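Local structure of CSE3 (Thermus thermophilus, 2Y8Y) at residues A24-M29 / T156-R161; R47-L52 / P202-G207; L173-V178 / L206-L211. The protein cleaves CRISPR transcripts to produce crRNA as an endoribonuclease of the Cas6/Cse3/CasE family and retains the crRNA after processing. All blocks are in the same frame, centred on the assembly; numbering follows the deposited sequence.

Contact 1 of 3, residues A24-M29 / T156-R161; sequences ANPYEM and TFLEVR. With nucleotides of chain B.
Pro26 and Asn25, at the start of helix 26-34, dock against Val160, the last residue of strand 150-160, and Arg161 just after it, joining the N-terminal and C-terminal ferredoxin-like domains of Cse3. The first turn of the helix meets the strand with the two directions about 65° apart, burying 268 Å² over both sides. The proline ring is the main bump: its CG settles in the notch between two side chains of the strand, 4.2 Å from Val160 CG2 and slightly further from Leu158 CD1. Pro26 CD meanwhile rests on the backbone, 3.6 Å from Glu159 O. The complementary bump is Val160 CG1, which enters the hollow between Tyr27 CB, 4.1 Å away, and the oxygen of the Asn25 amide.

That amide is held by both of its ends. With CG anti to the backbone N (chi1 -174°), Asn25 occupies the N-cap position, and its OD1 takes a hydrogen bond from Tyr27 N at 3.1 Å, the donor standing well above the carbonyl plane. The other end reaches across: Asn25 ND2 donates to Arg161 O at 3.3 Å in an almost straight bond (174° at the hydrogen), in the plane of both groups and on a carbonyl lone pair. One side chain thus caps the helix and ties it to the strand. A water adds a second polar link by donating to both Ala24 O and Glu159 O.

Tyr27 is inferred to stabilise the transition state of RNA cleavage. Its CB packs 3.6 Å from Arg161 O, whereas its ring heads away toward the phosphate linking DG17 and A18 of chain B. There the ring presents its edge, with CE1 3.7 Å from OP2 of A18 and that oxygen lying in the ring plane.

Contact 2 of 3, residues R47-L52 / P202-G207; sequences RLLWRL and PGKALG. With nucleotides of chain B.
The backbones of 47-52 and 202-207 come closer from Leu49 and Lys204, with CA atoms 6.1 Å apart, to Trp50 and Gly207, at 4.9 Å. No direct hydrogen bond joins them. The second segment belongs to the glycine-rich loop characteristic of the RAMP family, and the first runs into strand 49-52 at the edge of the N-terminal ferredoxin-like sheet. Waters bridge the gap: one donates to both Leu48 O and Lys204 O, another links Trp50 N to Lys204 O, and a third joins Leu52 N to Gly207 O.

Trp50 makes the largest side-chain contact. Its CG sits between the backbone N and carbonyl carbon (chi1 87°), and the indole lies flat against the loop. Gly207 CA stands over the face, 3.5 Å from the centroid of the five-membered ring, in a CH-pi contact, while the edge of the indole meets Ala205 O near CH2. The bare alpha carbon of Gly207 lets backbone and ring come this close. On its helix side Trp50 packs on Met29, His30 and Leu33.

Arg47 bends back so that NE and NH2 both grip Leu48 O, which fixes the guanidinium plane. Lys204 CB lies over one face of that plane, offset toward its rim and 3.6 Å from Arg47 NH2, and Lys204 CG packs beside Leu49 CD2. The guanidinium edge faces the phosphates of the bound strand: Arg47 NH1 donates to OP1 of G16 at 2.8 Å and to OP2 of DG17, both of chain B, and Arg47 NH2 shares the latter oxygen. The two positive groups split the G16 phosphate, which would temper their repulsion; Lys204 NZ, also bonded to Gly201 O, donates to OP2 of G16 at 2.8 Å.

Contact 3 of 3, residues L173-V178 / L206-L211; sequences LQVQAV and LGLGLL. With nucleotides of chain B.
Gln176 O takes a hydrogen bond from Asn106 ND2 of strand 98-110, and the methyl Leu208 CD1 comes within 4.1 Å of the same oxygen. Apart from this touch the contact is wholly apolar: side chains from one face of strand 173-186 meet two leucines of the loop between helix 189-198 and strand 211-214, with the backbones kept well apart and no hydrogen bond between the segments.

Val175 spreads its two methyls between two partners. CG1, anti to the backbone N (chi1 179°), reaches Leu208 CD1 at 3.8 Å. CG2 turns the other way and meets Leu206 CD1, also at 3.8 Å, the two side chains meeting at a slant. Against Leu208, by contrast, Val175 slides past, the two side chains running in opposite directions.

Leu208, the largest contributor, is forked in its turn: it puts one methyl on Val175 and sends CD2 to Ala177 CB, 3.9 Å away. Val175 and Ala177 alternate with Gln176 along the strand, so both direct their side chains at the loop while that of Gln176 starts off on the far side. The CA atoms come closest at Ala177 and Leu208, 7.3 Å apart, against 9.0 Å for those of Val175 and Leu206. Leu208 also packs on Arg104 and Asn106, filling the angle between loop, strand 173-186 and strand 98-110.

Further toward the start of the strand, Leu173 CD2 lies above the plane of the cytosine of C2 of chain B, 3.4 Å from its N3. Gly207 and Gly209, both at positive phi, flank Leu208; this leucine between two glycines, packed on the sheet of the C-terminal domain, belongs to the glycine-rich loop of the RAMP, ferredoxin-like fold.

Overall arrangement
From the N terminus, the first segment met is 24-29, which pairs with 156-161 to close contact 1 across 126 intervening residues. Segment 47-52 lies within that loop but finds its partner, 202-207, beyond it, so contacts 1 and 2 cross. Contact 3 starts only after contact 1 has closed; its short loop, from 173-178 to 206-211, passes through helix 189-198 and ends on the same glycine-rich loop as contact 2, sharing Leu206 and Gly207. Contacts 1 and 2 tie the N-terminal domain to the C-terminal one, whereas contact 3 fastens the loop to its own sheet. Leu206 lies where all three converge, touching Pro26 and Val160.

Contact 1 of 3, residues A24-M29 / T156-R161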
loop_
_atom_site.group_PDB
_atom_site.type_symbol
_atom_site.label_atom_id
_atom_site.label_comp_id
_atom_site.label_asym_id
_atom_site.label_seq_id
_atom_site.Cartn_x
_atom_site.Cartn_y
_atom_site.Cartn_z
ATOM N N ALA A 24 -13.883 7.790 -6.131
ATOM C CA ALA A 24 -14.579 6.893 -7.047
ATOM C C ALA A 24 -13.669 6.314 -8.127
ATOM O O ALA A 24 -14.027 5.335 -8.780
ATOM C CB ALA A 24 -15.771 7.600 -7.686
ATOM N N ASN A 25 -12.497 6.914 -8.315
ATOM C CA ASN A 25 -11.579 6.456 -9.350
ATOM C C ASN A 25 -10.133 6.560 -8.896
ATOM O O ASN A 25 -9.587 7.664 -8.813
ATOM C CB ASN A 25 -11.768 7.265 -10.630
ATOM C CG ASN A 25 -10.943 6.732 -11.790
ATOM O OD1 ASN A 25 -10.221 5.737 -11.662
ATOM N ND2 ASN A 25 -11.061 7.386 -12.938
ATOM N N PRO A 26 -9.508 5.407 -8.609
ATOM C CA PRO A 26 -8.126 5.414 -8.112
ATOM C C PRO A 26 -7.154 6.105 -9.065
ATOM O O PRO A 26 -6.132 6.638 -8.630
ATOM C CB PRO A 26 -7.769 3.926 -8.013
ATOM C CG PRO A 26 -9.073 3.222 -7.916
ATOM C CD PRO A 26 -10.070 4.046 -8.683
ATOM N N TYR A 27 -7.449 6.079 -10.357
ATOM C CA TYR A 27 -6.618 6.804 -11.308
ATOM C C TYR A 27 -6.585 8.305 -10.997
ATOM O O TYR A 27 -5.531 8.938 -11.050
ATOM C CB TYR A 27 -7.102 6.565 -12.737
ATOM C CG TYR A 27 -6.356 7.393 -13.751
ATOM C CD1 TYR A 27 -5.161 6.945 -14.294
ATOM C CD2 TYR A 27 -6.845 8.625 -14.163
ATOM C CE1 TYR A 27 -4.471 7.702 -15.220
ATOM C CE2 TYR A 27 -6.164 9.388 -15.087
ATOM C CZ TYR A 27 -4.978 8.924 -15.613
ATOM O OH TYR A 27 -4.295 9.682 -16.536
ATOM N N GLU A 28 -7.738 8.873 -10.664
ATOM C CA GLU A 28 -7.797 10.286 -10.302
ATOM C C GLU A 28 -7.122 10.550 -8.959
ATOM O O GLU A 28 -6.445 11.555 -8.774
ATOM C CB GLU A 28 -9.248 10.779 -10.278
ATOM C CG GLU A 28 -9.896 10.903 -11.647
ATOM C CD GLU A 28 -9.196 11.909 -12.545
ATOM O OE1 GLU A 28 -8.492 12.801 -12.025
ATOM O OE2 GLU A 28 -9.347 11.804 -13.778
ATOM N N MET A 29 -7.315 9.643 -8.012
ATOM C CA MET A 29 -6.645 9.784 -6.725
ATOM C C MET A 29 -5.132 9.847 -6.924
ATOM O O MET A 29 -4.452 10.665 -6.316
ATOM C CB MET A 29 -7.011 8.633 -5.800
ATOM C CG MET A 29 -6.363 8.718 -4.428
ATOM S SD MET A 29 -7.112 10.038 -3.445
ATOM C CE MET A 29 -8.698 9.294 -3.061
ATOM N N THR A 156 -12.282 -7.717 -3.338
ATOM C CA THR A 156 -13.190 -6.970 -4.202
ATOM C C THR A 156 -12.456 -6.534 -5.466
ATOM O O THR A 156 -11.357 -7.014 -5.748
ATOM C CB THR A 156 -13.805 -5.776 -3.448
ATOM O OG1 THR A 156 -14.859 -5.196 -4.226
ATOM C CG2 THR A 156 -12.759 -4.716 -3.138
ATOM N N PHE A 157 -13.076 -5.656 -6.248
ATOM C CA PHE A 157 -12.431 -5.126 -7.441
ATOM C C PHE A 157 -12.413 -3.605 -7.398
ATOM O O PHE A 157 -13.380 -2.982 -6.959
ATOM C CB PHE A 157 -13.142 -5.621 -8.711
ATOM C CG PHE A 157 -12.908 -7.077 -9.000
ATOM C CD1 PHE A 157 -13.734 -8.049 -8.462
ATOM C CD2 PHE A 157 -11.844 -7.477 -9.787
ATOM C CE1 PHE A 157 -13.506 -9.389 -8.720
ATOM C CE2 PHE A 157 -11.613 -8.813 -10.047
ATOM C CZ PHE A 157 -12.445 -9.769 -9.511
ATOM N N LEU A 158 -11.308 -3.014 -7.820
ATOM C CA LEU A 158 -11.271 -1.580 -8.046
ATOM C C LEU A 158 -11.737 -1.349 -9.468
ATOM O O LEU A 158 -11.311 -2.052 -10.380
ATOM C CB LEU A 158 -9.848 -1.040 -7.901
ATOM C CG LEU A 158 -9.109 -1.332 -6.594
ATOM C CD1 LEU A 158 -7.760 -0.649 -6.614
ATOM C CD2 LEU A 158 -9.928 -0.870 -5.413
ATOM N N GLU A 159 -12.613 -0.369 -9.658
ATOM C CA GLU A 159 -13.047 0.004 -10.994
ATOM C C GLU A 159 -12.192 1.170 -11.460
ATOM O O GLU A 159 -12.319 2.285 -10.954
ATOM C CB GLU A 159 -14.523 0.394 -10.989
ATOM C CG GLU A 159 -15.424 -0.609 -10.277
ATOM C CD GLU A 159 -15.450 -1.964 -10.960
ATOM O OE1 GLU A 159 -15.261 -2.010 -12.194
ATOM O OE2 GLU A 159 -15.658 -2.982 -10.263
ATOM N N VAL A 160 -11.315 0.910 -12.419
ATOM C CA VAL A 160 -10.354 1.915 -12.844
ATOM C C VAL A 160 -10.587 2.351 -14.283
ATOM O O VAL A 160 -10.717 1.524 -15.184
ATOM C CB VAL A 160 -8.915 1.399 -12.701
ATOM C CG1 VAL A 160 -7.925 2.523 -12.987
ATOM C CG2 VAL A 160 -8.693 0.825 -11.310
ATOM N N ARG A 161 -10.640 3.661 -14.492
ATOM C CA ARG A 161 -10.792 4.214 -15.831
ATOM C C ARG A 161 -9.627 5.147 -16.153
ATOM O O ARG A 161 -9.445 6.177 -15.500
ATOM C CB ARG A 161 -12.144 4.922 -15.964
ATOM C CG ARG A 161 -13.327 3.975 -15.781
ATOM C CD ARG A 161 -14.588 4.689 -15.317
ATOM N NE ARG A 161 -15.508 4.972 -16.415
ATOM C CZ ARG A 161 -15.737 6.186 -16.905
ATOM N NH1 ARG A 161 -15.113 7.238 -16.393
ATOM N NH2 ARG A 161 -16.594 6.349 -17.904
ATOM P P A B 18 -0.752 6.648 -14.661
ATOM O OP1 A B 18 -1.604 5.774 -13.837
ATOM O OP2 A B 18 -1.051 6.781 -16.110
ATOM O "O5'" A B 18 -0.666 8.088 -13.988
ATOM C "C5'" A B 18 -0.047 9.181 -14.649
ATOM C "C4'" A B 18 -0.487 10.492 -14.050
ATOM O "O4'" A B 18 0.055 10.634 -12.709
ATOM C "C3'" A B 18 -0.015 11.749 -14.758
ATOM O "O3'" A B 18 -0.763 12.052 -15.922
ATOM C "C2'" A B 18 -0.138 12.797 -13.662
ATOM O "O2'" A B 18 -1.495 13.175 -13.472
ATOM C "C1'" A B 18 0.318 11.999 -12.443
ATOM N N9 A B 18 1.764 12.162 -12.207
ATOM C C8 A B 18 2.785 11.272 -12.435
ATOM N N7 A B 18 3.971 11.743 -12.122
ATOM C C5 A B 18 3.712 13.034 -11.674
ATOM C C6 A B 18 4.536 14.071 -11.193
ATOM N N6 A B 18 5.863 13.977 -11.083
ATOM N N1 A B 18 3.942 15.226 -10.823
ATOM C C2 A B 18 2.613 15.340 -10.931
ATOM N N3 A B 18 1.737 14.436 -11.365
ATOM C C4 A B 18 2.356 13.301 -11.723
HETATM O O HOH W 1 -13.512 4.685 -11.895
#

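Contact 2 of 3, residues R47-L52 / P202-G207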
loop_
_atom_site.group_PDB
_atom_site.type_symbol
_atom_site.label_atom_id
_atom_site.label_comp_id
_atom_site.label_asym_id
_atom_site.label_seq_id
_atom_site.Cartn_x
_atom_site.Cartn_y
_atom_site.Cartn_z
ATOM N N ARG A 47 8.578 6.851 -4.215
ATOM C CA ARG A 47 7.654 5.743 -4.422
ATOM C C ARG A 47 6.409 6.086 -3.621
ATOM O O ARG A 47 6.294 5.745 -2.445
ATOM C CB ARG A 47 8.269 4.421 -3.950
ATOM C CG ARG A 47 7.293 3.215 -3.930
ATOM C CD ARG A 47 6.785 2.816 -5.330
ATOM N NE ARG A 47 5.560 3.510 -5.710
ATOM C CZ ARG A 47 4.979 3.390 -6.894
ATOM N NH1 ARG A 47 5.534 2.596 -7.800
ATOM N NH2 ARG A 47 3.862 4.049 -7.170
ATOM N N LEU A 48 5.478 6.775 -4.267
ATOM C CA LEU A 48 4.229 7.134 -3.634
ATOM C C LEU A 48 3.384 5.865 -3.459
ATOM O O LEU A 48 3.200 5.114 -4.428
ATOM C CB LEU A 48 3.507 8.119 -4.544
ATOM C CG LEU A 48 2.063 8.437 -4.205
ATOM C CD1 LEU A 48 2.047 9.164 -2.888
ATOM C CD2 LEU A 48 1.466 9.263 -5.327
ATOM N N LEU A 49 2.896 5.625 -2.240
ATOM C CA LEU A 49 1.960 4.529 -1.961
ATOM C C LEU A 49 0.804 5.072 -1.138
ATOM O O LEU A 49 0.967 6.021 -0.370
ATOM C CB LEU A 49 2.652 3.413 -1.183
ATOM C CG LEU A 49 3.836 2.736 -1.858
ATOM C CD1 LEU A 49 4.574 1.829 -0.880
ATOM C CD2 LEU A 49 3.357 1.944 -3.068
ATOM N N TRP A 50 -0.371 4.477 -1.275
ATOM C CA TRP A 50 -1.493 4.879 -0.454
ATOM C C TRP A 50 -2.467 3.737 -0.250
ATOM O O TRP A 50 -2.411 2.731 -0.949
ATOM C CB TRP A 50 -2.199 6.114 -1.031
ATOM C CG TRP A 50 -3.263 5.857 -2.055
ATOM C CD1 TRP A 50 -4.594 5.632 -1.817
ATOM C CD2 TRP A 50 -3.113 5.881 -3.473
ATOM N NE1 TRP A 50 -5.266 5.479 -2.996
ATOM C CE2 TRP A 50 -4.379 5.632 -4.029
ATOM C CE3 TRP A 50 -2.027 6.067 -4.327
ATOM C CZ2 TRP A 50 -4.595 5.567 -5.408
ATOM C CZ3 TRP A 50 -2.244 6.007 -5.695
ATOM C CH2 TRP A 50 -3.517 5.761 -6.218
ATOM N N ARG A 51 -3.318 3.881 0.756
ATOM C CA ARG A 51 -4.437 2.965 0.955
ATOM C C ARG A 51 -5.664 3.761 1.353
ATOM O O ARG A 51 -5.595 4.621 2.243
ATOM C CB ARG A 51 -4.114 1.937 2.041
ATOM C CG ARG A 51 -5.265 0.950 2.306
ATOM C CD ARG A 51 -4.895 -0.184 3.268
ATOM N NE ARG A 51 -4.464 0.309 4.582
ATOM C CZ ARG A 51 -3.213 0.283 5.044
ATOM N NH1 ARG A 51 -2.206 -0.214 4.330
ATOM N NH2 ARG A 51 -2.958 0.772 6.254
ATOM N N LEU A 52 -6.782 3.491 0.682
ATOM C CA LEU A 52 -8.078 3.992 1.121
ATOM C C LEU A 52 -8.594 3.032 2.169
ATOM O O LEU A 52 -8.837 1.852 1.873
ATOM C CB LEU A 52 -9.061 4.073 -0.050
ATOM C CG LEU A 52 -10.504 4.421 0.326
ATOM C CD1 LEU A 52 -10.569 5.735 1.095
ATOM C CD2 LEU A 52 -11.372 4.494 -0.920
ATOM N N PRO A 202 1.603 -5.436 -7.675
ATOM C CA PRO A 202 1.139 -4.476 -8.673
ATOM C C PRO A 202 0.030 -3.559 -8.158
ATOM O O PRO A 202 -0.490 -3.747 -7.056
ATOM C CB PRO A 202 0.660 -5.361 -9.837
ATOM C CG PRO A 202 0.503 -6.735 -9.282
ATOM C CD PRO A 202 1.210 -6.827 -7.965
ATOM N N GLY A 203 -0.312 -2.556 -8.960
ATOM C CA GLY A 203 -1.363 -1.619 -8.592
ATOM C C GLY A 203 -0.937 -0.499 -7.660
ATOM O O GLY A 203 -1.788 0.115 -7.016
ATOM N N LYS A 204 0.364 -0.230 -7.571
ATOM C CA LYS A 204 0.854 0.810 -6.659
ATOM C C LYS A 204 0.310 2.195 -7.009
ATOM O O LYS A 204 0.166 3.057 -6.126
ATOM C CB LYS A 204 2.388 0.816 -6.613
ATOM C CG LYS A 204 2.951 -0.415 -5.951
ATOM C CD LYS A 204 4.472 -0.361 -5.939
ATOM C CE LYS A 204 5.101 -1.647 -5.439
ATOM N NZ LYS A 204 5.124 -2.739 -6.469
ATOM N N ALA A 205 -0.001 2.419 -8.278
ATOM C CA ALA A 205 -0.580 3.696 -8.693
ATOM C C ALA A 205 -2.109 3.687 -8.605
ATOM O O ALA A 205 -2.783 4.542 -9.206
ATOM C CB ALA A 205 -0.131 4.044 -10.111
ATOM N N LEU A 206 -2.654 2.714 -7.871
ATOM C CA LEU A 206 -4.097 2.599 -7.698
ATOM C C LEU A 206 -4.484 2.400 -6.244
ATOM O O LEU A 206 -5.628 2.069 -5.951
ATOM C CB LEU A 206 -4.631 1.407 -8.499
ATOM C CG LEU A 206 -4.435 1.450 -10.008
ATOM C CD1 LEU A 206 -4.845 0.112 -10.605
ATOM C CD2 LEU A 206 -5.224 2.597 -10.629
ATOM N N GLY A 207 -3.535 2.574 -5.329
ATOM C CA GLY A 207 -3.833 2.412 -3.919
ATOM C C GLY A 207 -3.712 0.977 -3.431
ATOM O O GLY A 207 -4.315 0.593 -2.424
ATOM P P G B 16 7.272 -0.447 -8.847
ATOM O OP1 G B 16 7.454 0.554 -7.770
ATOM O OP2 G B 16 6.266 -1.532 -8.662
ATOM O "O5'" G B 16 6.993 0.276 -10.230
ATOM C "C5'" G B 16 7.791 1.362 -10.664
ATOM C "C4'" G B 16 7.353 1.855 -12.020
ATOM O "O4'" G B 16 7.417 0.777 -12.988
ATOM C "C3'" G B 16 5.916 2.344 -12.129
ATOM O "O3'" G B 16 5.738 3.641 -11.600
ATOM C "C2'" G B 16 5.674 2.260 -13.628
ATOM O "O2'" G B 16 6.330 3.324 -14.300
ATOM C "C1'" G B 16 6.398 0.960 -13.962
ATOM N N9 G B 16 5.474 -0.186 -13.910
ATOM C C8 G B 16 5.329 -1.127 -12.916
ATOM N N7 G B 16 4.387 -1.989 -13.195
ATOM C C5 G B 16 3.877 -1.580 -14.424
ATOM C C6 G B 16 2.840 -2.131 -15.220
ATOM O O6 G B 16 2.133 -3.127 -15.000
ATOM N N1 G B 16 2.654 -1.407 -16.389
ATOM C C2 G B 16 3.382 -0.301 -16.755
ATOM N N2 G B 16 3.056 0.266 -17.932
ATOM N N3 G B 16 4.351 0.223 -16.017
ATOM C C4 G B 16 4.544 -0.467 -14.877
ATOM P P DG B 17 4.322 4.108 -10.993
ATOM O OP1 DG B 17 4.490 5.485 -10.498
ATOM O OP2 DG B 17 3.844 3.068 -10.061
ATOM O "O5'" DG B 17 3.323 4.077 -12.245
ATOM C "C5'" DG B 17 3.482 4.913 -13.374
ATOM C "C4'" DG B 17 2.549 4.534 -14.504
ATOM O "O4'" DG B 17 2.688 3.134 -14.862
ATOM C "C3'" DG B 17 1.045 4.743 -14.356
ATOM O "O3'" DG B 17 0.760 6.112 -14.544
ATOM C "C2'" DG B 17 0.513 3.872 -15.495
ATOM C "C1'" DG B 17 1.505 2.708 -15.503
ATOM N N9 DG B 17 0.998 1.444 -14.939
ATOM C C8 DG B 17 1.340 0.835 -13.757
ATOM N N7 DG B 17 0.711 -0.304 -13.576
ATOM C C5 DG B 17 -0.092 -0.440 -14.709
ATOM C C6 DG B 17 -1.008 -1.459 -15.083
ATOM O O6 DG B 17 -1.307 -2.491 -14.481
ATOM N N1 DG B 17 -1.599 -1.201 -16.317
ATOM C C2 DG B 17 -1.347 -0.094 -17.090
ATOM N N2 DG B 17 -2.024 -0.016 -18.253
ATOM N N3 DG B 17 -0.497 0.864 -16.754
ATOM C C4 DG B 17 0.085 0.627 -15.557
HETATM O O HOH W 2 1.243 5.670 -6.328
HETATM O O HOH W 3 -0.439 2.607 -3.536
HETATM O O HOH W 4 -6.715 1.513 -1.548
#

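Contact 3 of 3, residues L173-V178 / L206-L211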
loop_
_atom_site.group_PDB
_atom_site.type_symbol
_atom_site.label_atom_id
_atom_site.label_comp_id
_atom_site.label_asym_id
_atom_site.label_seq_id
_atom_site.Cartn_x
_atom_site.Cartn_y
_atom_site.Cartn_z
ATOM N N LEU A 173 -11.185 -0.892 -16.518
ATOM C CA LEU A 173 -10.465 -2.082 -16.091
ATOM C C LEU A 173 -10.800 -2.410 -14.644
ATOM O O LEU A 173 -10.946 -1.518 -13.808
ATOM C CB LEU A 173 -8.956 -1.896 -16.257
ATOM C CG LEU A 173 -8.095 -3.123 -15.943
ATOM C CD1 LEU A 173 -8.547 -4.337 -16.751
ATOM C CD2 LEU A 173 -6.627 -2.823 -16.193
ATOM N N GLN A 174 -10.929 -3.699 -14.356
ATOM C CA GLN A 174 -11.187 -4.149 -12.999
ATOM C C GLN A 174 -9.936 -4.778 -12.414
ATOM O O GLN A 174 -9.342 -5.671 -13.007
ATOM C CB GLN A 174 -12.343 -5.141 -12.975
ATOM C CG GLN A 174 -13.673 -4.506 -13.320
ATOM C CD GLN A 174 -14.641 -5.489 -13.931
ATOM O OE1 GLN A 174 -14.238 -6.444 -14.599
ATOM N NE2 GLN A 174 -15.927 -5.263 -13.709
ATOM N N VAL A 175 -9.537 -4.287 -11.250
ATOM C CA VAL A 175 -8.317 -4.742 -10.598
ATOM C C VAL A 175 -8.690 -5.389 -9.280
ATOM O O VAL A 175 -9.292 -4.753 -8.423
ATOM C CB VAL A 175 -7.357 -3.569 -10.348
ATOM C CG1 VAL A 175 -6.097 -4.048 -9.643
ATOM C CG2 VAL A 175 -7.032 -2.875 -11.662
ATOM N N GLN A 176 -8.352 -6.664 -9.127
ATOM C CA GLN A 176 -8.684 -7.370 -7.896
ATOM C C GLN A 176 -7.890 -6.827 -6.713
ATOM O O GLN A 176 -6.661 -6.711 -6.763
ATOM C CB GLN A 176 -8.483 -8.882 -8.065
ATOM C CG GLN A 176 -8.966 -9.634 -6.853
ATOM C CD GLN A 176 -9.124 -11.107 -7.070
ATOM O OE1 GLN A 176 -8.703 -11.659 -8.089
ATOM N NE2 GLN A 176 -9.755 -11.756 -6.113
ATOM N N ALA A 177 -8.604 -6.494 -5.643
ATOM C CA ALA A 177 -7.992 -5.898 -4.467
ATOM C C ALA A 177 -8.295 -6.774 -3.263
ATOM O O ALA A 177 -9.455 -6.938 -2.873
ATOM C CB ALA A 177 -8.534 -4.492 -4.258
ATOM N N VAL A 178 -7.239 -7.334 -2.681
ATOM C CA VAL A 178 -7.355 -8.262 -1.577
ATOM C C VAL A 178 -6.739 -7.600 -0.353
ATOM O O VAL A 178 -5.550 -7.232 -0.372
ATOM C CB VAL A 178 -6.604 -9.566 -1.901
ATOM C CG1 VAL A 178 -6.720 -10.553 -0.752
ATOM C CG2 VAL A 178 -7.148 -10.180 -3.165
ATOM N N LEU A 206 -2.654 2.714 -7.871
ATOM C CA LEU A 206 -4.097 2.599 -7.698
ATOM C C LEU A 206 -4.484 2.400 -6.244
ATOM O O LEU A 206 -5.628 2.069 -5.951
ATOM C CB LEU A 206 -4.631 1.407 -8.499
ATOM C CG LEU A 206 -4.435 1.450 -10.008
ATOM C CD1 LEU A 206 -4.845 0.112 -10.605
ATOM C CD2 LEU A 206 -5.224 2.597 -10.629
ATOM N N GLY A 207 -3.535 2.574 -5.329
ATOM C CA GLY A 207 -3.833 2.412 -3.919
ATOM C C GLY A 207 -3.712 0.977 -3.431
ATOM O O GLY A 207 -4.315 0.593 -2.424
ATOM N N LEU A 208 -2.900 0.192 -4.130
ATOM C CA LEU A 208 -2.550 -1.143 -3.670
ATOM C C LEU A 208 -1.055 -1.172 -3.372
ATOM O O LEU A 208 -0.305 -0.299 -3.824
ATOM C CB LEU A 208 -2.925 -2.199 -4.727
ATOM C CG LEU A 208 -4.406 -2.176 -5.102
ATOM C CD1 LEU A 208 -4.644 -3.201 -6.213
ATOM C CD2 LEU A 208 -5.262 -2.488 -3.879
ATOM N N GLY A 209 -0.639 -2.159 -2.600
ATOM C CA GLY A 209 0.769 -2.413 -2.387
ATOM C C GLY A 209 1.384 -1.784 -1.153
ATOM O O GLY A 209 2.545 -2.057 -0.854
ATOM N N LEU A 210 0.632 -0.965 -0.415
ATOM C CA LEU A 210 1.203 -0.372 0.798
ATOM C C LEU A 210 1.214 -1.386 1.940
ATOM O O LEU A 210 0.157 -1.724 2.501
ATOM C CB LEU A 210 0.435 0.887 1.212
ATOM C CG LEU A 210 0.894 1.559 2.522
ATOM C CD1 LEU A 210 2.377 1.891 2.495
ATOM C CD2 LEU A 210 0.048 2.817 2.764
ATOM N N LEU A 211 2.395 -1.890 2.276
ATOM C CA LEU A 211 2.508 -2.773 3.433
ATOM C C LEU A 211 2.715 -1.889 4.645
ATOM O O LEU A 211 3.724 -1.179 4.746
ATOM C CB LEU A 211 3.669 -3.757 3.277
ATOM C CG LEU A 211 3.977 -4.647 4.479
ATOM C CD1 LEU A 211 2.808 -5.556 4.827
ATOM C CD2 LEU A 211 5.186 -5.502 4.185
ATOM P P C B 2 -5.460 -8.919 -20.777
ATOM O OP1 C B 2 -5.349 -9.198 -22.231
ATOM O OP2 C B 2 -4.243 -9.038 -19.938
ATOM O "O5'" C B 2 -6.139 -7.504 -20.547
ATOM C "C5'" C B 2 -6.724 -6.802 -21.629
ATOM C "C4'" C B 2 -6.183 -5.400 -21.742
ATOM O "O4'" C B 2 -6.477 -4.654 -20.533
ATOM C "C3'" C B 2 -4.675 -5.258 -21.880
ATOM O "O3'" C B 2 -4.202 -5.543 -23.179
ATOM C "C2'" C B 2 -4.466 -3.815 -21.462
ATOM O "O2'" C B 2 -4.909 -2.937 -22.488
ATOM C "C1'" C B 2 -5.445 -3.715 -20.296
ATOM N N1 C B 2 -4.797 -4.037 -19.006
ATOM C C2 C B 2 -4.060 -3.022 -18.395
ATOM O O2 C B 2 -3.989 -1.921 -18.965
ATOM N N3 C B 2 -3.445 -3.267 -17.214
ATOM C C4 C B 2 -3.552 -4.472 -16.646
ATOM N N4 C B 2 -2.937 -4.679 -15.473
ATOM C C5 C B 2 -4.301 -5.530 -17.251
ATOM C C6 C B 2 -4.902 -5.270 -18.425
#